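Local structure of alpha-L-rhamnosidase (Klebsiella oxytoca, 4XHC) at residues S94-F99 with F173-V178; R217-V222 with D502-I507; Q433-L438 with R469-A474. The protein hydrolyses terminal alpha-L-rhamnose residues from glycosides, as a bacterial two-domain enzyme of glycoside hydrolase family 78. All coordinates share one frame; numbering follows the deposited sequence.

Contact 1 of 3, residues S94-F99 with F173-V178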
loop_
_atom_site.group_PDB
_atom_site.type_symbol
_atom_site.label_atom_id
_atom_site.label_comp_id
_atom_site.label_asym_id
_atom_site.label_seq_id
_atom_site.Cartn_x
_atom_site.Cartn_y
_atom_site.Cartn_z
ATOM N N SER A 94 11.998 0.530 -13.995
ATOM C CA SER A 94 12.384 0.348 -12.592
ATOM C C SER A 94 13.887 0.551 -12.373
ATOM O O SER A 94 14.685 0.328 -13.270
ATOM C CB SER A 94 11.972 -1.042 -12.094
ATOM O OG SER A 94 12.927 -2.014 -12.444
ATOM N N VAL A 95 14.257 0.978 -11.172
ATOM C CA VAL A 95 15.658 1.205 -10.848
ATOM C C VAL A 95 15.973 0.653 -9.479
ATOM O O VAL A 95 15.061 0.388 -8.696
ATOM C CB VAL A 95 15.988 2.700 -10.846
ATOM C CG1 VAL A 95 15.910 3.244 -12.261
ATOM C CG2 VAL A 95 15.043 3.462 -9.921
ATOM N N ILE A 96 17.261 0.469 -9.200
ATOM C CA ILE A 96 17.711 0.126 -7.853
ATOM C C ILE A 96 18.628 1.219 -7.316
ATOM O O ILE A 96 19.649 1.533 -7.930
ATOM C CB ILE A 96 18.458 -1.207 -7.817
ATOM C CG1 ILE A 96 17.531 -2.344 -8.258
ATOM C CG2 ILE A 96 18.973 -1.458 -6.403
ATOM C CD1 ILE A 96 18.243 -3.655 -8.505
ATOM N N ILE A 97 18.242 1.787 -6.173
ATOM C CA ILE A 97 18.992 2.845 -5.507
ATOM C C ILE A 97 19.878 2.262 -4.397
ATOM O O ILE A 97 19.380 1.639 -3.448
ATOM C CB ILE A 97 18.044 3.884 -4.860
ATOM C CG1 ILE A 97 16.945 4.355 -5.825
ATOM C CG2 ILE A 97 18.829 5.080 -4.341
ATOM C CD1 ILE A 97 17.430 5.211 -6.959
ATOM N N ASP A 98 21.191 2.447 -4.527
ATOM C CA ASP A 98 22.146 2.058 -3.486
ATOM C C ASP A 98 22.315 3.226 -2.539
ATOM O O ASP A 98 22.772 4.286 -2.963
ATOM C CB ASP A 98 23.500 1.700 -4.115
ATOM C CG ASP A 98 24.505 1.145 -3.111
ATOM O OD1 ASP A 98 24.232 1.106 -1.888
ATOM O OD2 ASP A 98 25.594 0.741 -3.561
ATOM N N PHE A 99 21.954 3.033 -1.267
ATOM C CA PHE A 99 22.124 4.084 -0.253
ATOM C C PHE A 99 23.532 4.140 0.345
ATOM O O PHE A 99 23.869 5.102 1.022
ATOM C CB PHE A 99 21.069 3.985 0.853
ATOM C CG PHE A 99 19.775 4.663 0.504
ATOM C CD1 PHE A 99 18.903 4.100 -0.415
ATOM C CD2 PHE A 99 19.434 5.878 1.073
ATOM C CE1 PHE A 99 17.709 4.730 -0.748
ATOM C CE2 PHE A 99 18.239 6.514 0.747
ATOM C CZ PHE A 99 17.375 5.937 -0.161
ATOM N N PHE A 173 17.330 -0.963 5.668
ATOM C CA PHE A 173 17.773 -1.295 4.323
ATOM C C PHE A 173 19.067 -0.627 3.901
ATOM O O PHE A 173 19.496 0.363 4.479
ATOM C CB PHE A 173 16.681 -0.913 3.312
ATOM C CG PHE A 173 16.395 0.564 3.257
ATOM C CD1 PHE A 173 15.579 1.162 4.206
ATOM C CD2 PHE A 173 16.944 1.356 2.262
ATOM C CE1 PHE A 173 15.316 2.523 4.170
ATOM C CE2 PHE A 173 16.682 2.713 2.218
ATOM C CZ PHE A 173 15.866 3.297 3.172
ATOM N N ARG A 174 19.673 -1.197 2.868
ATOM C CA ARG A 174 20.676 -0.508 2.081
ATOM C C ARG A 174 20.196 -0.216 0.641
ATOM O O ARG A 174 20.474 0.860 0.101
ATOM C CB ARG A 174 21.963 -1.312 2.041
ATOM C CG ARG A 174 22.956 -0.681 1.095
ATOM C CD ARG A 174 24.368 -1.171 1.268
ATOM N NE ARG A 174 25.160 -0.699 0.143
ATOM C CZ ARG A 174 26.463 -0.880 0.014
ATOM N NH1 ARG A 174 27.154 -1.508 0.954
ATOM N NH2 ARG A 174 27.073 -0.414 -1.057
ATOM N N TYR A 175 19.510 -1.178 0.017
ATOM C CA TYR A 175 19.031 -1.018 -1.357
ATOM C C TYR A 175 17.532 -0.780 -1.379
ATOM O O TYR A 175 16.795 -1.300 -0.529
ATOM C CB TYR A 175 19.386 -2.236 -2.219
ATOM C CG TYR A 175 20.863 -2.503 -2.252
ATOM C CD1 TYR A 175 21.697 -1.852 -3.158
ATOM C CD2 TYR A 175 21.439 -3.388 -1.348
ATOM C CE1 TYR A 175 23.063 -2.091 -3.170
ATOM C CE2 TYR A 175 22.803 -3.628 -1.346
ATOM C CZ TYR A 175 23.605 -2.984 -2.258
ATOM O OH TYR A 175 24.947 -3.244 -2.228
ATOM N N LEU A 176 17.103 0.014 -2.359
ATOM C CA LEU A 176 15.702 0.327 -2.581
ATOM C C LEU A 176 15.377 0.162 -4.065
ATOM O O LEU A 176 15.937 0.848 -4.905
ATOM C CB LEU A 176 15.409 1.765 -2.150
ATOM C CG LEU A 176 14.080 2.350 -2.644
ATOM C CD1 LEU A 176 12.910 1.536 -2.110
ATOM C CD2 LEU A 176 13.941 3.805 -2.242
ATOM N N LYS A 177 14.454 -0.738 -4.378
ATOM C CA LYS A 177 13.977 -0.887 -5.740
ATOM C C LYS A 177 12.725 -0.069 -5.906
ATOM O O LYS A 177 11.833 -0.137 -5.070
ATOM C CB LYS A 177 13.657 -2.341 -6.039
ATOM C CG LYS A 177 13.156 -2.591 -7.452
ATOM C CD LYS A 177 13.198 -4.074 -7.776
ATOM C CE LYS A 177 12.475 -4.364 -9.072
ATOM N NZ LYS A 177 12.426 -5.826 -9.310
ATOM N N VAL A 178 12.664 0.692 -6.991
ATOM C CA VAL A 178 11.518 1.535 -7.310
ATOM C C VAL A 178 11.013 1.167 -8.701
ATOM O O VAL A 178 11.736 1.289 -9.686
ATOM C CB VAL A 178 11.902 3.023 -7.307
ATOM C CG1 VAL A 178 10.690 3.893 -7.612
ATOM C CG2 VAL A 178 12.510 3.403 -5.972
#

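Contact 2 of 3, residues R217-V222 with D502-I507. With RAM (alpha-L-rhamnopyranose), chain C.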
loop_
_atom_site.group_PDB
_atom_site.type_symbol
_atom_site.label_atom_id
_atom_site.label_comp_id
_atom_site.label_asym_id
_atom_site.label_seq_id
_atom_site.Cartn_x
_atom_site.Cartn_y
_atom_site.Cartn_z
ATOM N N ARG A 217 40.475 -3.262 13.371
ATOM C CA ARG A 217 39.848 -1.943 13.277
ATOM C C ARG A 217 38.630 -1.985 12.358
ATOM O O ARG A 217 37.575 -1.456 12.702
ATOM C CB ARG A 217 40.850 -0.890 12.787
ATOM C CG ARG A 217 40.237 0.492 12.570
ATOM C CD ARG A 217 41.277 1.579 12.292
ATOM N NE ARG A 217 42.341 1.583 13.298
ATOM C CZ ARG A 217 42.197 1.984 14.564
ATOM N NH1 ARG A 217 41.032 2.441 15.016
ATOM N NH2 ARG A 217 43.231 1.928 15.394
ATOM N N ALA A 218 38.784 -2.629 11.202
ATOM C CA ALA A 218 37.701 -2.767 10.223
ATOM C C ALA A 218 36.506 -3.534 10.794
ATOM O O ALA A 218 35.356 -3.173 10.553
ATOM C CB ALA A 218 38.216 -3.456 8.968
ATOM N N ILE A 219 36.794 -4.586 11.554
ATOM C CA ILE A 219 35.767 -5.378 12.234
ATOM C C ILE A 219 35.061 -4.566 13.319
ATOM O O ILE A 219 33.838 -4.614 13.450
ATOM C CB ILE A 219 36.378 -6.660 12.843
ATOM C CG1 ILE A 219 36.756 -7.630 11.724
ATOM C CG2 ILE A 219 35.411 -7.336 13.802
ATOM C CD1 ILE A 219 37.652 -8.771 12.161
ATOM N N ASP A 220 35.837 -3.830 14.105
ATOM C CA ASP A 220 35.267 -2.962 15.128
ATOM C C ASP A 220 34.324 -1.912 14.525
ATOM O O ASP A 220 33.261 -1.651 15.087
ATOM C CB ASP A 220 36.378 -2.286 15.935
ATOM C CG ASP A 220 35.837 -1.326 16.989
ATOM O OD1 ASP A 220 35.423 -1.787 18.081
ATOM O OD2 ASP A 220 35.833 -0.102 16.721
ATOM N N ASN A 221 34.696 -1.324 13.389
ATOM C CA ASN A 221 33.834 -0.329 12.736
ATOM C C ASN A 221 32.489 -0.909 12.338
ATOM O O ASN A 221 31.450 -0.297 12.570
ATOM C CB ASN A 221 34.507 0.289 11.515
ATOM C CG ASN A 221 35.609 1.252 11.889
ATOM O OD1 ASN A 221 35.533 1.947 12.904
ATOM N ND2 ASN A 221 36.645 1.304 11.070
ATOM N N VAL A 222 32.505 -2.096 11.755
ATOM C CA VAL A 222 31.262 -2.756 11.376
ATOM C C VAL A 222 30.427 -3.129 12.604
ATOM O O VAL A 222 29.204 -2.994 12.594
ATOM C CB VAL A 222 31.554 -3.989 10.514
ATOM C CG1 VAL A 222 30.305 -4.839 10.327
ATOM C CG2 VAL A 222 32.114 -3.547 9.168
ATOM N N ASP A 502 28.064 -4.406 5.819
ATOM C CA ASP A 502 28.083 -3.113 6.510
ATOM C C ASP A 502 27.819 -3.297 8.004
ATOM O O ASP A 502 28.279 -2.495 8.831
ATOM C CB ASP A 502 27.015 -2.186 5.942
ATOM C CG ASP A 502 27.248 -1.843 4.487
ATOM O OD1 ASP A 502 28.267 -1.181 4.188
ATOM O OD2 ASP A 502 26.389 -2.214 3.650
ATOM N N THR A 503 27.052 -4.344 8.318
ATOM C CA THR A 503 26.690 -4.718 9.679
ATOM C C THR A 503 26.766 -6.233 9.813
ATOM O O THR A 503 26.619 -6.945 8.825
ATOM C CB THR A 503 25.264 -4.267 10.011
ATOM O OG1 THR A 503 24.366 -4.757 9.020
ATOM C CG2 THR A 503 25.184 -2.765 10.031
ATOM N N PHE A 504 26.991 -6.732 11.026
ATOM C CA PHE A 504 27.125 -8.175 11.217
ATOM C C PHE A 504 25.775 -8.902 11.265
ATOM O O PHE A 504 24.759 -8.353 11.704
ATOM C CB PHE A 504 27.995 -8.502 12.436
ATOM C CG PHE A 504 29.447 -8.190 12.227
ATOM C CD1 PHE A 504 30.112 -8.655 11.102
ATOM C CD2 PHE A 504 30.144 -7.415 13.132
ATOM C CE1 PHE A 504 31.446 -8.357 10.888
ATOM C CE2 PHE A 504 31.478 -7.115 12.924
ATOM C CZ PHE A 504 32.129 -7.587 11.798
ATOM N N TRP A 505 25.797 -10.158 10.826
ATOM C CA TRP A 505 24.581 -10.898 10.508
ATOM C C TRP A 505 24.060 -11.705 11.689
ATOM O O TRP A 505 24.830 -12.139 12.538
ATOM C CB TRP A 505 24.836 -11.841 9.326
ATOM C CG TRP A 505 25.441 -11.173 8.108
ATOM C CD1 TRP A 505 25.426 -9.843 7.800
ATOM C CD2 TRP A 505 26.130 -11.822 7.036
ATOM N NE1 TRP A 505 26.073 -9.627 6.607
ATOM C CE2 TRP A 505 26.516 -10.825 6.120
ATOM C CE3 TRP A 505 26.466 -13.151 6.768
ATOM C CZ2 TRP A 505 27.222 -11.116 4.955
ATOM C CZ3 TRP A 505 27.165 -13.439 5.612
ATOM C CH2 TRP A 505 27.537 -12.427 4.719
ATOM N N GLU A 506 22.749 -11.915 11.716
ATOM C CA GLU A 506 22.124 -12.801 12.691
ATOM C C GLU A 506 22.650 -14.251 12.575
ATOM O O GLU A 506 22.999 -14.876 13.583
ATOM C CB GLU A 506 20.619 -12.791 12.483
ATOM C CG GLU A 506 19.825 -13.656 13.454
ATOM C CD GLU A 506 18.383 -13.844 13.026
ATOM O OE1 GLU A 506 18.108 -13.632 11.822
ATOM O OE2 GLU A 506 17.514 -14.175 13.873
ATOM N N ILE A 507 22.697 -14.759 11.347
ATOM C CA ILE A 507 23.068 -16.144 11.059
ATOM C C ILE A 507 24.342 -16.187 10.213
ATOM O O ILE A 507 24.443 -15.462 9.231
ATOM C CB ILE A 507 21.949 -16.835 10.230
ATOM C CG1 ILE A 507 20.578 -16.703 10.912
ATOM C CG2 ILE A 507 22.287 -18.290 9.948
ATOM C CD1 ILE A 507 20.498 -17.280 12.307
HETATM C C1 RAM C . 15.266 -15.390 17.114
HETATM C C2 RAM C . 16.241 -14.236 16.991
HETATM C C3 RAM C . 16.607 -13.694 18.360
HETATM C C4 RAM C . 16.825 -14.855 19.316
HETATM C C5 RAM C . 15.496 -15.556 19.542
HETATM C C6 RAM C . 15.637 -17.035 19.801
HETATM O O1 RAM C . 14.316 -15.254 16.132
HETATM O O2 RAM C . 17.407 -14.759 16.376
HETATM O O3 RAM C . 17.790 -12.897 18.290
HETATM O O4 RAM C . 17.316 -14.388 20.558
HETATM O O5 RAM C . 14.640 -15.388 18.392
#

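Contact 3 of 3, residues Q433-L438 with R469-A474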
loop_
_atom_site.group_PDB
_atom_site.type_symbol
_atom_site.label_atom_id
_atom_site.label_comp_id
_atom_site.label_asym_id
_atom_site.label_seq_id
_atom_site.Cartn_x
_atom_site.Cartn_y
_atom_site.Cartn_z
ATOM N N GLN A 433 30.742 -28.167 24.872
ATOM C CA GLN A 433 32.116 -27.942 25.343
ATOM C C GLN A 433 32.301 -26.490 25.760
ATOM O O GLN A 433 32.891 -26.193 26.792
ATOM C CB GLN A 433 33.144 -28.265 24.259
ATOM C CG GLN A 433 32.846 -29.499 23.426
ATOM C CD GLN A 433 32.443 -30.692 24.262
ATOM O OE1 GLN A 433 33.027 -30.944 25.312
ATOM N NE2 GLN A 433 31.450 -31.440 23.795
ATOM N N ILE A 434 31.785 -25.588 24.940
ATOM C CA ILE A 434 31.939 -24.155 25.166
ATOM C C ILE A 434 31.324 -23.768 26.506
ATOM O O ILE A 434 31.962 -23.082 27.305
ATOM C CB ILE A 434 31.281 -23.349 24.017
ATOM C CG1 ILE A 434 32.077 -23.528 22.719
ATOM C CG2 ILE A 434 31.195 -21.871 24.358
ATOM C CD1 ILE A 434 31.323 -23.125 21.471
ATOM N N TRP A 435 30.094 -24.220 26.745
ATOM C CA TRP A 435 29.356 -23.800 27.931
ATOM C C TRP A 435 29.868 -24.442 29.205
ATOM O O TRP A 435 29.895 -23.795 30.248
ATOM C CB TRP A 435 27.849 -24.031 27.771
ATOM C CG TRP A 435 27.185 -22.860 27.167
ATOM C CD1 TRP A 435 26.662 -22.759 25.904
ATOM C CD2 TRP A 435 27.012 -21.581 27.774
ATOM N NE1 TRP A 435 26.158 -21.498 25.701
ATOM C CE2 TRP A 435 26.361 -20.753 26.831
ATOM C CE3 TRP A 435 27.352 -21.047 29.019
ATOM C CZ2 TRP A 435 26.036 -19.418 27.105
ATOM C CZ3 TRP A 435 27.029 -19.713 29.293
ATOM C CH2 TRP A 435 26.379 -18.918 28.340
ATOM N N LEU A 436 30.287 -25.696 29.139
ATOM C CA LEU A 436 30.834 -26.344 30.333
ATOM C C LEU A 436 32.258 -25.878 30.658
ATOM O O LEU A 436 32.703 -26.010 31.796
ATOM C CB LEU A 436 30.747 -27.867 30.220
ATOM C CG LEU A 436 29.314 -28.397 30.360
ATOM C CD1 LEU A 436 29.213 -29.845 29.905
ATOM C CD2 LEU A 436 28.791 -28.257 31.786
ATOM N N VAL A 437 32.963 -25.327 29.678
ATOM C CA VAL A 437 34.225 -24.647 29.951
ATOM C C VAL A 437 33.980 -23.269 30.588
ATOM O O VAL A 437 34.705 -22.861 31.489
ATOM C CB VAL A 437 35.106 -24.538 28.681
ATOM C CG1 VAL A 437 36.280 -23.577 28.881
ATOM C CG2 VAL A 437 35.618 -25.912 28.295
ATOM N N LEU A 438 32.967 -22.548 30.122
ATOM C CA LEU A 438 32.647 -21.256 30.710
ATOM C C LEU A 438 32.145 -21.416 32.138
ATOM O O LEU A 438 32.345 -20.541 32.979
ATOM C CB LEU A 438 31.608 -20.521 29.856
ATOM C CG LEU A 438 32.107 -19.977 28.512
ATOM C CD1 LEU A 438 30.936 -19.454 27.703
ATOM C CD2 LEU A 438 33.140 -18.877 28.711
ATOM N N ARG A 469 29.355 -18.201 18.663
ATOM C CA ARG A 469 30.779 -17.975 18.449
ATOM C C ARG A 469 31.349 -17.019 19.473
ATOM O O ARG A 469 32.494 -17.163 19.877
ATOM C CB ARG A 469 31.018 -17.415 17.058
ATOM C CG ARG A 469 30.712 -18.413 15.960
ATOM C CD ARG A 469 31.983 -18.919 15.325
ATOM N NE ARG A 469 31.702 -19.841 14.234
ATOM C CZ ARG A 469 32.640 -20.369 13.456
ATOM N NH1 ARG A 469 33.909 -20.054 13.661
ATOM N NH2 ARG A 469 32.318 -21.195 12.470
ATOM N N HIS A 470 30.556 -16.038 19.885
ATOM C CA HIS A 470 30.973 -15.132 20.949
ATOM C C HIS A 470 31.468 -15.908 22.156
ATOM O O HIS A 470 32.479 -15.554 22.762
ATOM C CB HIS A 470 29.815 -14.240 21.384
ATOM C CG HIS A 470 30.011 -13.623 22.731
ATOM N ND1 HIS A 470 30.708 -12.449 22.912
ATOM C CD2 HIS A 470 29.616 -14.023 23.961
ATOM C CE1 HIS A 470 30.728 -12.148 24.196
ATOM N NE2 HIS A 470 30.072 -13.088 24.853
ATOM N N HIS A 471 30.744 -16.961 22.503
ATOM C CA HIS A 471 31.066 -17.746 23.684
ATOM C C HIS A 471 32.311 -18.590 23.484
ATOM O O HIS A 471 33.080 -18.784 24.414
ATOM C CB HIS A 471 29.859 -18.590 24.092
ATOM C CG HIS A 471 28.667 -17.761 24.448
ATOM N ND1 HIS A 471 27.757 -17.337 23.505
ATOM C CD2 HIS A 471 28.265 -17.230 25.628
ATOM C CE1 HIS A 471 26.831 -16.602 24.093
ATOM N NE2 HIS A 471 27.121 -16.516 25.377
ATOM N N TYR A 472 32.508 -19.071 22.264
ATOM C CA TYR A 472 33.736 -19.758 21.887
ATOM C C TYR A 472 34.944 -18.850 22.117
ATOM O O TYR A 472 35.964 -19.277 22.669
ATOM C CB TYR A 472 33.640 -20.193 20.426
ATOM C CG TYR A 472 34.874 -20.843 19.859
ATOM C CD1 TYR A 472 35.535 -21.855 20.544
ATOM C CD2 TYR A 472 35.357 -20.469 18.610
ATOM C CE1 TYR A 472 36.661 -22.454 20.013
ATOM C CE2 TYR A 472 36.481 -21.069 18.069
ATOM C CZ TYR A 472 37.127 -22.057 18.779
ATOM O OH TYR A 472 38.240 -22.637 18.236
ATOM N N ILE A 473 34.818 -17.587 21.719
ATOM C CA ILE A 473 35.892 -16.604 21.922
ATOM C C ILE A 473 36.157 -16.388 23.406
ATOM O O ILE A 473 37.310 -16.343 23.839
ATOM C CB ILE A 473 35.564 -15.244 21.263
ATOM C CG1 ILE A 473 35.406 -15.401 19.745
ATOM C CG2 ILE A 473 36.644 -14.213 21.566
ATOM C CD1 ILE A 473 36.558 -16.120 19.070
ATOM N N ALA A 474 35.085 -16.241 24.174
ATOM C CA ALA A 474 35.198 -16.014 25.608
ATOM C C ALA A 474 35.902 -17.183 26.286
ATOM O O ALA A 474 36.735 -16.973 27.181
ATOM C CB ALA A 474 33.825 -15.802 26.217
#

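Contact 1 of 3, residues S94-F99 with F173-V178
V95 and I97 pair with V178 and L176 as the hydrogen-bonded positions of an antiparallel ladder, inside a six-stranded sheet of the N-terminal beta domain. I97 N gives L176 O a bond of 2.8 Å. Side chains alternate across the sheet. V95, I97, L176 and V178 turn to the buried face, where branched and aliphatic residues suit the packing: V178 lies on F191, and F99 on I194 and V196, of strand 187-200. F99 ends this row: the edge of F173 points into its ring face, with planes at 89° and centroids 5.2 Å apart, a T-shaped pair.

I96, D98, Y175 and K177 line the other face. D98 CG lies anti to the backbone N (chi1 -174°), swinging the carboxylate toward R174, whose outstretched chain meets it side-on. R174 NE lies 2.9 Å from D98 OD1, and R174 NH2 lies 3.1 Å from D98 OD2 on its syn lone pair. Guanidinium and carboxylate are nearly coplanar, and G100 N also bonds OD1. R174 and Y175 together face G129 in a classic beta bulge. The Y175 ring comes alongside the aspartate, with CE1 3.5 Å from D98 CG.

Contact 2 of 3, residues R217-V222 with D502-I507
V222 sets one methyl over the face of F504. Its CG1 stands 3.5 Å from the centroid of the F504 ring and only 8° off the ring normal, a CH-pi contact centred on the aromatic surface. CG1 lies anti to the backbone N (chi1 169°), which carries that branch away from its own helix and over the phenyl group. The same methyl reaches the loop backbone, 3.4 Å from D502 O and 3.7 Å from T503 CA. At the rim of the ring, I219 O lies near the ring plane, 3.5 Å from F504 CE2, while I219 CG2 touches F504 CZ at 3.9 Å. One helical turn thus supplies both a methyl for the face and a carbonyl for the edge, and a flat hydrocarbon ring suits both.

This is the seam between helix 214-230 and an irregular loop of the six-hairpin glycosidase domain, an (alpha/alpha)6 barrel as in other family 78 enzymes. The hydroxyl of T226 bonds both V222 O and F504 N, tying loop to helix beside the packed ring, and W493 of helix 482-498 meets F504 edge-to-face.

By contrast, the side chains of D502 and T503 take little part: their CB atoms point away from the helix, and the two residues meet V222 mainly through their backbones. N221, one position earlier on the helix, leads its amide away toward solvent. The loop then runs inward to the sugar. E506 extends its chain fully, with CG anti to the backbone N, and OE2 accepts a hydrogen bond from O2 of the bound rhamnose at 2.6 Å. Y518 OH also bonds OE2, while R241 and S525 N hold E506 OE1.

Contact 3 of 3, residues Q433-L438 with R469-A474
W435 overlaps the imidazole of H471 with the six-membered part of its indole: CZ2 sits over one ring face, 3.5 Å from H471 CD2. The planes are inclined at 38° with centroids 4.8 Å apart, an oblique meeting that is neither a parallel stack nor a T. H470, the preceding residue, covers the opposite face of the imidazole, which is therefore held between two aromatic groups. Its rotation is fixed further by a bond from ND1 to Y467 O, one turn back on the same helix.

At the root of the side chain, H471 CB is received by two aliphatic side chains spaced four residues apart, and hence on the same side of helix 430-438. I434 CG2, placed anti to the backbone N, rests against H471 CB at 3.6 Å, and L438 CD1 reaches H471 CB at 3.9 Å while lying near the plane of the imidazole. The other branches spread along the second helix: I434 CD1 meets Y472 CB at 3.9 Å, and L438 CD2 meets A474 CB at 4.0 Å. Alanine suits that last place because its short methyl lets the leucine approach the helix backbone.

The axes of segments 433-438 and 469-474 come within 9.2 Å at an angle of 45°, running in broadly the same direction, and side chains of helix 430-438 are set against side chains and backbone of helix 466-478. Around this buried packing lie other helices of the barrel domain: helix 368-389 touches W435 through A370 and V374 and L438 through Y377, while Y472 packs on M451 of helix 444-456 and Q488 of helix 482-498.

Overall arrangement
Along the chain, contact 1 closes within the N-terminal beta domain before contact 2 opens in the six-hairpin glycosidase domain, and contact 3 is nested inside the loop that contact 2 closes. Centres of contacts 1 and 2 are about 22 Å apart, yet R174 NH1 and D502 OD2 form a 2.9 Å salt bridge. Contact 3 centres about 20 Å from contact 2 and about 40 Å from contact 1, across the middle of the chain. Helix 482-498 packs on both contacts 2 and 3. The salt bridge thus links the beta domain to the loop that carries E506 to the rhamnose, while contact 3 joins helices of the same glycosidase domain, with the side chain of H471 about 10 Å from the sugar.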